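Local structure of Ufm1-specific protease (5EJJ) at residues 2-6 / 44-49; 74-78 / 89-93; 133-139 / 234-240; 286-291 / 304-310. The protein is a thiol protease that recognises the ubiquitin-like modifier UFM1 and hydrolyses the peptide bond at its C-terminal glycine. All blocks are in the same frame, centred on the assembly; numbering follows the deposited sequence.

How the contacts relate
The four contacts fall into two pairs. Contacts 1 and 2 build on the same sheet of the N-terminal MPN domain, their centres 11 Å apart, and the Trp4 ring joins them: Trp4 CH2 lies 3.7 Å from Val76 CG1. Contacts 3 and 4 form the second pair, with centres 13 Å apart; here strand 235-247 meets the threonine-rich approach to the 289-306 hairpin, Thr239 CG2 lying 4.0 Å from Thr288 OG1. Between the pairs there is no touch, the nearest atoms of contacts 1 and 4 being about 11 Å apart. All four lie away from the inferred catalytic residues, Cys396, Asp520 and His522, and so illustrate how the enzyme is assembled at a distance from those residues.

Contact 1 (2-6 / 44-49); sequences ELWFI and KQVIHV
Trp4 and Lys44 meet because each side chain leaves its backbone with CG anti to the carbonyl carbon (chi1 -79° and -71°), which lays the lysine's methylenes across the indole at about a right angle. The contact joins the short N-terminal strand 4-6 to the start of strand 45-53 in the MPN domain, at a G1 beta bulge, where Lys44 and Gln45 both face Arg40. Lys44 CB sits over the centre of one indole face, and CA of the same residue makes a CH-pi contact 3.6 Å from the centroid of the Trp4 six-membered ring. Beyond CG the lysine chain runs extended past Trp4 NE1 and bends at its last torsion, bringing NZ into a salt bridge with Glu2 OE2, 3.4 Å away. The other carboxylate oxygen, Glu2 OE1, takes a weak bond from Trp4 NE1, so the glutamate serves both residues from the indole edge. Backbone pairing is brief: Phe5 N donates to Lys44 O, and Val46 N to Phe5 O at 2.8 Å. Farther on, Ile6 runs alongside Val46, both heading in one direction, and Ile6 CD1 ends 4.1 Å from Val49 CG2.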
loop_
_atom_site.group_PDB
_atom_site.type_symbol
_atom_site.label_atom_id
_atom_site.label_comp_id
_atom_site.label_asym_id
_atom_site.label_seq_id
_atom_site.Cartn_x
_atom_site.Cartn_y
_atom_site.Cartn_z
ATOM N N GLU A 2 20.385 22.041 15.056
ATOM C CA GLU A 2 19.400 21.027 15.394
ATOM C C GLU A 2 19.464 19.962 14.300
ATOM O O GLU A 2 19.652 20.279 13.125
ATOM C CB GLU A 2 18.009 21.664 15.455
ATOM C CG GLU A 2 17.732 22.577 14.258
ATOM C CD GLU A 2 16.353 23.230 14.286
ATOM O OE1 GLU A 2 15.870 23.638 13.207
ATOM O OE2 GLU A 2 15.752 23.352 15.375
ATOM N N LEU A 3 19.328 18.697 14.673
ATOM C CA LEU A 3 19.442 17.633 13.684
ATOM C C LEU A 3 18.103 17.211 13.112
ATOM O O LEU A 3 17.221 16.764 13.838
ATOM C CB LEU A 3 20.090 16.394 14.287
ATOM C CG LEU A 3 21.505 16.530 14.807
ATOM C CD1 LEU A 3 22.021 15.134 15.142
ATOM C CD2 LEU A 3 22.353 17.266 13.756
ATOM N N TRP A 4 17.979 17.331 11.802
ATOM C CA TRP A 4 16.859 16.773 11.091
ATOM C C TRP A 4 17.327 15.549 10.367
ATOM O O TRP A 4 18.488 15.449 9.996
ATOM C CB TRP A 4 16.307 17.783 10.105
ATOM C CG TRP A 4 15.463 18.771 10.786
ATOM C CD1 TRP A 4 15.884 19.846 11.500
ATOM C CD2 TRP A 4 14.041 18.762 10.863
ATOM N NE1 TRP A 4 14.811 20.529 12.003
ATOM C CE2 TRP A 4 13.662 19.886 11.628
ATOM C CE3 TRP A 4 13.045 17.927 10.343
ATOM C CZ2 TRP A 4 12.329 20.197 11.897
ATOM C CZ3 TRP A 4 11.722 18.238 10.606
ATOM C CH2 TRP A 4 11.377 19.368 11.378
ATOM N N PHE A 5 16.415 14.610 10.181
ATOM C CA PHE A 5 16.713 13.386 9.482
ATOM C C PHE A 5 15.798 13.267 8.294
ATOM O O PHE A 5 14.641 13.678 8.343
ATOM C CB PHE A 5 16.543 12.211 10.425
ATOM C CG PHE A 5 17.471 12.266 11.597
ATOM C CD1 PHE A 5 17.189 13.090 12.688
ATOM C CD2 PHE A 5 18.651 11.518 11.601
ATOM C CE1 PHE A 5 18.064 13.164 13.769
ATOM C CE2 PHE A 5 19.521 11.578 12.674
ATOM C CZ PHE A 5 19.228 12.406 13.763
ATOM N N ILE A 6 16.330 12.719 7.213
ATOM C CA ILE A 6 15.570 12.580 5.991
ATOM C C ILE A 6 16.005 11.325 5.233
ATOM O O ILE A 6 17.145 10.850 5.372
ATOM C CB ILE A 6 15.749 13.830 5.134
ATOM C CG1 ILE A 6 14.785 13.837 3.958
ATOM C CG2 ILE A 6 17.190 13.978 4.709
ATOM C CD1 ILE A 6 14.874 15.110 3.131
ATOM N N LYS A 44 11.973 15.777 14.556
ATOM C CA LYS A 44 12.724 16.379 13.468
ATOM C C LYS A 44 13.100 15.362 12.407
ATOM O O LYS A 44 14.273 15.241 12.039
ATOM C CB LYS A 44 13.942 17.101 14.001
ATOM C CG LYS A 44 13.568 18.357 14.737
ATOM C CD LYS A 44 14.792 19.049 15.302
ATOM C CE LYS A 44 14.566 20.549 15.444
ATOM N NZ LYS A 44 13.715 20.903 16.612
ATOM N N GLN A 45 12.077 14.642 11.930
ATOM C CA GLN A 45 12.243 13.552 10.975
ATOM C C GLN A 45 11.339 13.751 9.756
ATOM O O GLN A 45 10.134 13.738 9.883
ATOM C CB GLN A 45 11.930 12.222 11.656
ATOM C CG GLN A 45 12.186 11.036 10.781
ATOM C CD GLN A 45 11.619 9.780 11.361
ATOM O OE1 GLN A 45 10.534 9.786 11.920
ATOM N NE2 GLN A 45 12.349 8.685 11.235
ATOM N N VAL A 46 11.914 13.953 8.579
ATOM C CA VAL A 46 11.105 14.205 7.392
ATOM C C VAL A 46 10.530 12.898 6.876
ATOM O O VAL A 46 11.253 11.942 6.744
ATOM C CB VAL A 46 11.957 14.863 6.282
ATOM C CG1 VAL A 46 11.188 14.934 4.995
ATOM C CG2 VAL A 46 12.400 16.251 6.705
ATOM N N ILE A 47 9.242 12.832 6.574
ATOM C CA ILE A 47 8.688 11.568 6.098
ATOM C C ILE A 47 8.318 11.609 4.619
ATOM O O ILE A 47 8.479 10.618 3.925
ATOM C CB ILE A 47 7.463 11.119 6.929
ATOM C CG1 ILE A 47 7.842 10.979 8.392
ATOM C CG2 ILE A 47 6.929 9.801 6.451
ATOM C CD1 ILE A 47 8.895 9.980 8.625
ATOM N N HIS A 48 7.814 12.745 4.142
ATOM C CA HIS A 48 7.356 12.878 2.755
ATOM C C HIS A 48 7.879 14.160 2.130
ATOM O O HIS A 48 7.608 15.245 2.628
ATOM C CB HIS A 48 5.834 12.949 2.668
ATOM C CG HIS A 48 5.122 11.738 3.187
ATOM N ND1 HIS A 48 5.192 10.509 2.569
ATOM C CD2 HIS A 48 4.292 11.583 4.246
ATOM C CE1 HIS A 48 4.459 9.638 3.242
ATOM N NE2 HIS A 48 3.900 10.265 4.264
ATOM N N VAL A 49 8.618 14.052 1.034
ATOM C CA VAL A 49 8.955 15.233 0.270
ATOM C C VAL A 49 8.111 15.249 -0.998
ATOM O O VAL A 49 8.230 14.378 -1.855
ATOM C CB VAL A 49 10.438 15.287 -0.046
ATOM C CG1 VAL A 49 10.735 16.512 -0.871
ATOM C CG2 VAL A 49 11.230 15.326 1.243
#

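Contact 2 (74-78 / 89-93); sequences ELVGN and PGGQF
Phe93 and Gly77 show how a glycine in a strand can serve as the seat of an aromatic ring. From Phe93 CB the chain turns CG between the backbone N and the carbonyl carbon (chi1 64°), which brings the ring back over strand 74-81. Gly77 CA then stands over the centre of one face, 4.2 Å from the Phe93 ring centroid, in a CH-pi contact. Along one side of the ring, CD2 and then CE2 pass the carbonyl oxygen of Val76, with Phe93 CE2 3.4 Å from Val76 O. At the tip, Phe93 CZ reaches Val76 CG2 at 4.0 Å, the two side chains lying side by side. The same Val76 O accepts a bond from Gln92 N at 2.9 Å, almost straight, although the donor stands well above the carbonyl plane. Next, Asn78 N donates to Phe93 O at 3.2 Å, and a backbone bond between Asn78 and Leu95 carries on the parallel pairing of strands 74-81 and 94-97 in the MPN domain. Val76 and Gly77 both face Val37, a classic beta bulge. The chemistry thus divides the work: backbone bonds hold the incoming loop, while the missing side chain at Gly77 lets the aromatic face settle directly on the main chain.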
loop_
_atom_site.group_PDB
_atom_site.type_symbol
_atom_site.label_atom_id
_atom_site.label_comp_id
_atom_site.label_asym_id
_atom_site.label_seq_id
_atom_site.Cartn_x
_atom_site.Cartn_y
_atom_site.Cartn_z
ATOM N N GLU A 74 2.996 16.487 9.791
ATOM C CA GLU A 74 2.535 17.790 9.339
ATOM C C GLU A 74 3.575 18.464 8.463
ATOM O O GLU A 74 4.687 17.974 8.302
ATOM C CB GLU A 74 2.277 18.672 10.542
ATOM C CG GLU A 74 3.527 19.013 11.282
ATOM C CD GLU A 74 3.233 19.506 12.674
ATOM O OE1 GLU A 74 3.383 18.710 13.637
ATOM O OE2 GLU A 74 2.839 20.692 12.809
ATOM N N LEU A 75 3.193 19.596 7.899
ATOM C CA LEU A 75 4.101 20.473 7.175
ATOM C C LEU A 75 5.256 20.912 8.057
ATOM O O LEU A 75 5.038 21.488 9.110
ATOM C CB LEU A 75 3.306 21.706 6.768
ATOM C CG LEU A 75 3.776 22.585 5.631
ATOM C CD1 LEU A 75 4.572 23.670 6.246
ATOM C CD2 LEU A 75 4.590 21.741 4.656
ATOM N N VAL A 76 6.485 20.644 7.634
ATOM C CA VAL A 76 7.662 21.039 8.429
ATOM C C VAL A 76 8.555 21.989 7.652
ATOM O O VAL A 76 9.382 22.656 8.253
ATOM C CB VAL A 76 8.533 19.835 8.958
ATOM C CG1 VAL A 76 7.859 19.108 10.107
ATOM C CG2 VAL A 76 8.871 18.874 7.838
ATOM N N GLY A 77 8.380 22.060 6.334
ATOM C CA GLY A 77 9.188 22.944 5.514
ATOM C C GLY A 77 8.814 22.899 4.045
ATOM O O GLY A 77 7.858 22.231 3.654
ATOM N N ASN A 78 9.572 23.619 3.224
ATOM C CA ASN A 78 9.410 23.576 1.767
ATOM C C ASN A 78 10.768 23.476 1.085
ATOM O O ASN A 78 11.809 23.364 1.735
ATOM C CB ASN A 78 8.687 24.815 1.234
ATOM C CG ASN A 78 9.263 26.144 1.794
ATOM O OD1 ASN A 78 10.414 26.217 2.260
ATOM N ND2 ASN A 78 8.438 27.194 1.761
ATOM N N PRO A 89 5.369 30.224 1.831
ATOM C CA PRO A 89 5.708 30.058 3.256
ATOM C C PRO A 89 4.557 29.395 3.995
ATOM O O PRO A 89 3.413 29.792 3.774
ATOM C CB PRO A 89 5.882 31.498 3.745
ATOM C CG PRO A 89 4.990 32.309 2.845
ATOM C CD PRO A 89 4.991 31.609 1.496
ATOM N N GLY A 90 4.820 28.392 4.824
ATOM C CA GLY A 90 6.140 27.845 5.027
ATOM C C GLY A 90 6.106 27.047 6.311
ATOM O O GLY A 90 5.270 27.278 7.180
ATOM N N GLY A 91 7.003 26.090 6.447
ATOM C CA GLY A 91 7.211 25.497 7.757
ATOM C C GLY A 91 8.357 26.210 8.455
ATOM O O GLY A 91 8.319 27.420 8.573
ATOM N N GLN A 92 9.389 25.483 8.878
ATOM C CA GLN A 92 10.462 26.086 9.647
ATOM C C GLN A 92 11.852 25.897 9.008
ATOM O O GLN A 92 12.880 26.161 9.638
ATOM C CB GLN A 92 10.434 25.588 11.091
ATOM C CG GLN A 92 10.811 24.144 11.220
ATOM C CD GLN A 92 9.835 23.348 12.082
ATOM O OE1 GLN A 92 9.002 22.577 11.560
ATOM N NE2 GLN A 92 9.939 23.518 13.411
ATOM N N PHE A 93 11.882 25.450 7.755
ATOM C CA PHE A 93 13.127 25.426 6.970
ATOM C C PHE A 93 12.860 25.337 5.474
ATOM O O PHE A 93 11.721 25.095 5.047
ATOM C CB PHE A 93 14.050 24.286 7.390
ATOM C CG PHE A 93 13.479 22.924 7.146
ATOM C CD1 PHE A 93 13.523 22.349 5.884
ATOM C CD2 PHE A 93 12.899 22.208 8.189
ATOM C CE1 PHE A 93 12.984 21.109 5.660
ATOM C CE2 PHE A 93 12.358 20.952 7.972
ATOM C CZ PHE A 93 12.401 20.404 6.702
#

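Contact 3 (133-139 / 234-240); sequences VGYEWSL and FTRLVTI
The Tyr135 ring carries Thr239 on one face: Thr239 CB stands 3.9 Å from the Tyr135 ring centroid in a CH-pi contact, offset toward the rim, and Thr239 CG2 reaches on to the tyrosine hydroxyl. Tyr135 CE2 in turn rests over one face of the Trp137 ring. On the sheet's other face, with Glu136 and Arg236, the edge of the guanidinium meets the carboxylate. Both NE and NH2 of Arg236 grip the single oxygen Glu136 OE2, NH2 at 2.8 Å, and the carboxylate plane stands almost perpendicular (89°) to the guanidinium. Beneath these groups runs a regular antiparallel pairing, with Tyr135-Thr239, Trp137-Leu237 and Leu139-Thr235 as hydrogen-bonded pairs; Thr239 N donates to Tyr135 O at 3.0 Å. With alanine in place of Tyr135, Thr239 would probably lose the ring against its CB, and the hydroxyl of Thr271 its tyrosine mate. The two faces differ in surroundings, Glu136, Ser138, Arg236 and Val238 being exposed, whereas Trp137, Leu139, Leu237 and Thr239 are buried. Strand 235-247 is an edge strand of the five-stranded mixed sheet, next to strand 127-139, and the aromatic side is covered by two helices: 253-280, which Tyr135 meets at Ala268 and Trp137 at Met272, and 144-156, where Val148 touches both Trp137 and Leu139.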
loop_
_atom_site.group_PDB
_atom_site.type_symbol
_atom_site.label_atom_id
_atom_site.label_comp_id
_atom_site.label_asym_id
_atom_site.label_seq_id
_atom_site.Cartn_x
_atom_site.Cartn_y
_atom_site.Cartn_z
ATOM N N VAL A 133 -16.686 5.809 11.163
ATOM C CA VAL A 133 -17.277 7.019 11.684
ATOM C C VAL A 133 -18.215 7.540 10.624
ATOM O O VAL A 133 -17.898 7.465 9.438
ATOM C CB VAL A 133 -16.222 8.071 11.928
ATOM C CG1 VAL A 133 -16.883 9.287 12.432
ATOM C CG2 VAL A 133 -15.194 7.581 12.930
ATOM N N GLY A 134 -19.376 8.039 11.026
ATOM C CA GLY A 134 -20.319 8.577 10.062
ATOM C C GLY A 134 -20.738 9.970 10.452
ATOM O O GLY A 134 -20.701 10.322 11.630
ATOM N N TYR A 135 -21.122 10.780 9.481
ATOM C CA TYR A 135 -21.705 12.072 9.822
ATOM C C TYR A 135 -22.658 12.539 8.747
ATOM O O TYR A 135 -22.706 11.971 7.659
ATOM C CB TYR A 135 -20.638 13.129 10.132
ATOM C CG TYR A 135 -19.513 13.176 9.135
ATOM C CD1 TYR A 135 -18.399 12.359 9.278
ATOM C CD2 TYR A 135 -19.554 14.041 8.048
ATOM C CE1 TYR A 135 -17.379 12.398 8.371
ATOM C CE2 TYR A 135 -18.523 14.088 7.139
ATOM C CZ TYR A 135 -17.446 13.258 7.307
ATOM O OH TYR A 135 -16.415 13.292 6.410
ATOM N N GLU A 136 -23.440 13.559 9.064
ATOM C CA GLU A 136 -24.424 14.059 8.127
ATOM C C GLU A 136 -24.271 15.566 7.906
ATOM O O GLU A 136 -24.006 16.323 8.837
ATOM C CB GLU A 136 -25.810 13.702 8.629
ATOM C CG GLU A 136 -26.946 14.210 7.789
ATOM C CD GLU A 136 -28.284 13.849 8.400
ATOM O OE1 GLU A 136 -28.457 14.094 9.625
ATOM O OE2 GLU A 136 -29.145 13.304 7.664
ATOM N N TRP A 137 -24.416 15.980 6.652
ATOM C CA TRP A 137 -24.154 17.358 6.234
ATOM C C TRP A 137 -25.294 17.880 5.408
ATOM O O TRP A 137 -25.736 17.211 4.471
ATOM C CB TRP A 137 -22.916 17.417 5.355
ATOM C CG TRP A 137 -21.688 17.498 6.108
ATOM C CD1 TRP A 137 -21.573 17.497 7.456
ATOM C CD2 TRP A 137 -20.365 17.600 5.578
ATOM N NE1 TRP A 137 -20.252 17.594 7.816
ATOM C CE2 TRP A 137 -19.480 17.663 6.684
ATOM C CE3 TRP A 137 -19.839 17.648 4.285
ATOM C CZ2 TRP A 137 -18.082 17.783 6.545
ATOM C CZ3 TRP A 137 -18.443 17.773 4.143
ATOM C CH2 TRP A 137 -17.583 17.840 5.276
ATOM N N SER A 138 -25.754 19.083 5.736
ATOM C CA SER A 138 -26.840 19.698 4.993
ATOM C C SER A 138 -26.358 20.875 4.161
ATOM O O SER A 138 -25.728 21.803 4.679
ATOM C CB SER A 138 -27.951 20.116 5.939
ATOM O OG SER A 138 -28.875 19.056 6.083
ATOM N N LEU A 139 -26.653 20.818 2.862
ATOM C CA LEU A 139 -26.261 21.868 1.922
ATOM C C LEU A 139 -27.455 22.618 1.295
ATOM O O LEU A 139 -28.178 22.073 0.453
ATOM C CB LEU A 139 -25.376 21.274 0.830
ATOM C CG LEU A 139 -24.166 20.482 1.337
ATOM C CD1 LEU A 139 -23.183 20.251 0.198
ATOM C CD2 LEU A 139 -23.481 21.198 2.488
ATOM N N PHE A 234 -32.779 22.153 0.277
ATOM C CA PHE A 234 -31.446 21.740 0.765
ATOM C C PHE A 234 -31.091 20.291 0.416
ATOM O O PHE A 234 -31.971 19.471 0.169
ATOM C CB PHE A 234 -31.289 21.963 2.283
ATOM C CG PHE A 234 -31.963 20.902 3.141
ATOM C CD1 PHE A 234 -31.240 19.831 3.656
ATOM C CD2 PHE A 234 -33.317 20.982 3.441
ATOM C CE1 PHE A 234 -31.858 18.855 4.443
ATOM C CE2 PHE A 234 -33.934 20.011 4.229
ATOM C CZ PHE A 234 -33.202 18.949 4.726
ATOM N N THR A 235 -29.792 19.992 0.404
ATOM C CA THR A 235 -29.279 18.638 0.147
ATOM C C THR A 235 -28.644 18.066 1.412
ATOM O O THR A 235 -27.764 18.699 2.011
ATOM C CB THR A 235 -28.191 18.653 -0.938
ATOM O OG1 THR A 235 -28.459 19.706 -1.876
ATOM C CG2 THR A 235 -28.141 17.326 -1.643
ATOM N N ARG A 236 -29.087 16.887 1.840
ATOM C CA ARG A 236 -28.457 16.255 2.999
ATOM C C ARG A 236 -27.559 15.127 2.525
ATOM O O ARG A 236 -27.986 14.225 1.817
ATOM C CB ARG A 236 -29.462 15.790 4.068
ATOM C CG ARG A 236 -30.497 14.782 3.578
ATOM C CD ARG A 236 -31.293 14.167 4.727
ATOM N NE ARG A 236 -30.513 13.205 5.516
ATOM C CZ ARG A 236 -30.376 11.914 5.212
ATOM N NH1 ARG A 236 -30.951 11.421 4.123
ATOM N NH2 ARG A 236 -29.661 11.108 5.994
ATOM N N LEU A 237 -26.296 15.221 2.918
ATOM C CA LEU A 237 -25.245 14.345 2.450
ATOM C C LEU A 237 -24.813 13.452 3.612
ATOM O O LEU A 237 -24.646 13.938 4.739
ATOM C CB LEU A 237 -24.101 15.231 1.949
ATOM C CG LEU A 237 -22.700 14.748 1.582
ATOM C CD1 LEU A 237 -22.680 13.450 0.784
ATOM C CD2 LEU A 237 -22.039 15.877 0.812
ATOM N N VAL A 238 -24.681 12.146 3.363
ATOM C CA VAL A 238 -24.180 11.254 4.415
ATOM C C VAL A 238 -22.845 10.605 4.083
ATOM O O VAL A 238 -22.644 10.072 3.008
ATOM C CB VAL A 238 -25.192 10.210 4.857
ATOM C CG1 VAL A 238 -24.630 9.417 5.986
ATOM C CG2 VAL A 238 -26.424 10.897 5.327
ATOM N N THR A 239 -21.920 10.696 5.025
ATOM C CA THR A 239 -20.562 10.236 4.825
ATOM C C THR A 239 -20.265 9.248 5.922
ATOM O O THR A 239 -20.431 9.580 7.107
ATOM C CB THR A 239 -19.569 11.413 4.967
ATOM O OG1 THR A 239 -20.051 12.545 4.225
ATOM C CG2 THR A 239 -18.180 11.023 4.472
ATOM N N ILE A 240 -19.874 8.030 5.546
ATOM C CA ILE A 240 -19.318 7.106 6.531
ATOM C C ILE A 240 -18.076 6.459 5.965
ATOM O O ILE A 240 -17.966 6.282 4.746
ATOM C CB ILE A 240 -20.326 6.039 7.019
ATOM C CG1 ILE A 240 -20.143 4.749 6.269
ATOM C CG2 ILE A 240 -21.732 6.491 6.799
ATOM C CD1 ILE A 240 -21.286 3.841 6.447
#

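Contact 4 (286-291 / 304-310); sequences TTTTSA and LQLPTKW
Ser290 and Gln305 mark the firmly held end of this beta hairpin, strands 289-293 and 302-306. A bend at chi2 (-60°) folds the Gln305 amide back toward the neighbouring strand, and Ser290 OG donates in the carbonyl plane, on a lone pair of Gln305 OE1, at 2.6 Å. Arg267 NH1 also donates to that oxygen; a leucine in place of Gln305 would probably leave both the serine hydroxyl and this arginine without their shared acceptor. On the other face Ala291 CB packs 3.7 Å from Leu306 CD1, while paired backbone bonds join Thr289 with Leu306 and Ala291 with Leu304. Toward Thr308 and Lys309 hydroxyls and a water take over. Pro307 centres an inverse gamma turn, and Thr289 OG1 and Thr308 OG1 share a hydrogen bond of 2.7 Å. A water bound to Thr308 OG1 makes a weak bond to Thr287 O. Lys309 is exposed, with its CG alongside Thr287 CG2 at 3.4 Å. By contrast Trp310 and Thr286 are buried, joined by a weak bond from Trp310 NE1 to Thr286 OG1. Helix 253-280 receives Ser290 and Gln305 on one face of the hairpin, at Arg267 and Thr271, while helix 312-325 meets Leu304 at Leu322 and Leu306 at Tyr318 on the other.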
loop_
_atom_site.group_PDB
_atom_site.type_symbol
_atom_site.label_atom_id
_atom_site.label_comp_id
_atom_site.label_asym_id
_atom_site.label_seq_id
_atom_site.Cartn_x
_atom_site.Cartn_y
_atom_site.Cartn_z
ATOM N N THR A 286 -21.540 14.579 -4.794
ATOM C CA THR A 286 -21.183 13.184 -4.900
ATOM C C THR A 286 -20.996 12.598 -3.515
ATOM O O THR A 286 -20.529 13.267 -2.593
ATOM C CB THR A 286 -19.814 13.094 -5.616
ATOM O OG1 THR A 286 -19.889 13.793 -6.873
ATOM C CG2 THR A 286 -19.334 11.623 -5.809
ATOM N N THR A 287 -21.337 11.336 -3.356
ATOM C CA THR A 287 -20.987 10.688 -2.120
ATOM C C THR A 287 -19.582 10.064 -2.266
ATOM O O THR A 287 -19.161 9.759 -3.381
ATOM C CB THR A 287 -22.060 9.688 -1.735
ATOM O OG1 THR A 287 -21.737 9.137 -0.455
ATOM C CG2 THR A 287 -22.148 8.602 -2.756
ATOM N N THR A 288 -18.843 9.904 -1.167
ATOM C CA THR A 288 -17.466 9.378 -1.243
ATOM C C THR A 288 -17.264 7.991 -0.626
ATOM O O THR A 288 -18.094 7.523 0.150
ATOM C CB THR A 288 -16.436 10.350 -0.595
ATOM O OG1 THR A 288 -16.695 10.480 0.811
ATOM C CG2 THR A 288 -16.490 11.718 -1.260
ATOM N N THR A 289 -16.155 7.342 -0.987
ATOM C CA THR A 289 -15.718 6.078 -0.360
ATOM C C THR A 289 -14.407 6.301 0.364
ATOM O O THR A 289 -13.468 6.882 -0.195
ATOM C CB THR A 289 -15.389 4.939 -1.379
ATOM O OG1 THR A 289 -16.529 4.612 -2.184
ATOM C CG2 THR A 289 -14.939 3.703 -0.637
ATOM N N SER A 290 -14.317 5.807 1.591
ATOM C CA SER A 290 -13.070 5.919 2.326
ATOM C C SER A 290 -12.049 4.833 1.999
ATOM O O SER A 290 -12.340 3.640 2.107
ATOM C CB SER A 290 -13.334 5.942 3.821
ATOM O OG SER A 290 -13.216 7.271 4.286
ATOM N N ALA A 291 -10.841 5.257 1.631
ATOM C CA ALA A 291 -9.755 4.327 1.350
ATOM C C ALA A 291 -8.483 4.682 2.106
ATOM O O ALA A 291 -8.232 5.848 2.427
ATOM C CB ALA A 291 -9.477 4.271 -0.158
ATOM N N LEU A 304 -7.541 8.793 1.913
ATOM C CA LEU A 304 -8.270 9.531 0.907
ATOM C C LEU A 304 -9.745 9.195 0.920
ATOM O O LEU A 304 -10.137 8.036 1.100
ATOM C CB LEU A 304 -7.699 9.236 -0.478
ATOM C CG LEU A 304 -6.242 9.597 -0.755
ATOM C CD1 LEU A 304 -5.840 9.053 -2.097
ATOM C CD2 LEU A 304 -6.042 11.099 -0.688
ATOM N N GLN A 305 -10.550 10.235 0.743
ATOM C CA GLN A 305 -11.968 10.108 0.442
ATOM C C GLN A 305 -12.057 10.101 -1.074
ATOM O O GLN A 305 -11.573 11.036 -1.731
ATOM C CB GLN A 305 -12.714 11.303 1.004
ATOM C CG GLN A 305 -12.467 11.481 2.461
ATOM C CD GLN A 305 -12.912 10.263 3.211
ATOM O OE1 GLN A 305 -12.092 9.493 3.698
ATOM N NE2 GLN A 305 -14.222 10.054 3.281
ATOM N N LEU A 306 -12.625 9.030 -1.632
ATOM C CA LEU A 306 -12.656 8.844 -3.090
ATOM C C LEU A 306 -14.024 9.145 -3.717
ATOM O O LEU A 306 -15.056 8.646 -3.253
ATOM C CB LEU A 306 -12.241 7.425 -3.435
ATOM C CG LEU A 306 -10.813 7.072 -3.079
ATOM C CD1 LEU A 306 -10.599 5.622 -3.374
ATOM C CD2 LEU A 306 -9.871 7.943 -3.881
ATOM N N PRO A 307 -14.036 9.975 -4.766
ATOM C CA PRO A 307 -15.284 10.326 -5.457
ATOM C C PRO A 307 -15.785 9.188 -6.346
ATOM O O PRO A 307 -15.529 9.184 -7.544
ATOM C CB PRO A 307 -14.897 11.553 -6.297
ATOM C CG PRO A 307 -13.413 11.458 -6.467
ATOM C CD PRO A 307 -12.885 10.768 -5.231
ATOM N N THR A 308 -16.501 8.233 -5.769
ATOM C CA THR A 308 -16.868 7.020 -6.497
ATOM C C THR A 308 -18.218 7.062 -7.238
ATOM O O THR A 308 -18.623 6.067 -7.862
ATOM C CB THR A 308 -16.854 5.797 -5.574
ATOM O OG1 THR A 308 -17.374 6.160 -4.280
ATOM C CG2 THR A 308 -15.442 5.248 -5.454
ATOM N N LYS A 309 -18.913 8.195 -7.168
ATOM C CA LYS A 309 -20.128 8.358 -7.951
ATOM C C LYS A 309 -19.881 9.199 -9.193
ATOM O O LYS A 309 -20.803 9.454 -9.948
ATOM C CB LYS A 309 -21.257 8.950 -7.115
ATOM C CG LYS A 309 -21.887 7.958 -6.131
ATOM C CD LYS A 309 -22.483 6.737 -6.829
ATOM C CE LYS A 309 -23.074 5.740 -5.830
ATOM N NZ LYS A 309 -23.741 4.582 -6.512
ATOM N N TRP A 310 -18.638 9.625 -9.403
ATOM C CA TRP A 310 -18.238 10.231 -10.676
ATOM C C TRP A 310 -18.236 9.174 -11.803
ATOM O O TRP A 310 -18.387 7.962 -11.557
ATOM C CB TRP A 310 -16.846 10.874 -10.557
ATOM C CG TRP A 310 -16.771 12.129 -9.699
ATOM C CD1 TRP A 310 -17.794 12.724 -9.021
ATOM C CD2 TRP A 310 -15.608 12.931 -9.440
ATOM N NE1 TRP A 310 -17.345 13.846 -8.360
ATOM C CE2 TRP A 310 -16.004 13.989 -8.599
ATOM C CE3 TRP A 310 -14.269 12.852 -9.829
ATOM C CZ2 TRP A 310 -15.114 14.954 -8.147
ATOM C CZ3 TRP A 310 -13.391 13.818 -9.382
ATOM C CH2 TRP A 310 -13.815 14.852 -8.554
HETATM O O HOH W 1 -19.831 6.463 -2.871
#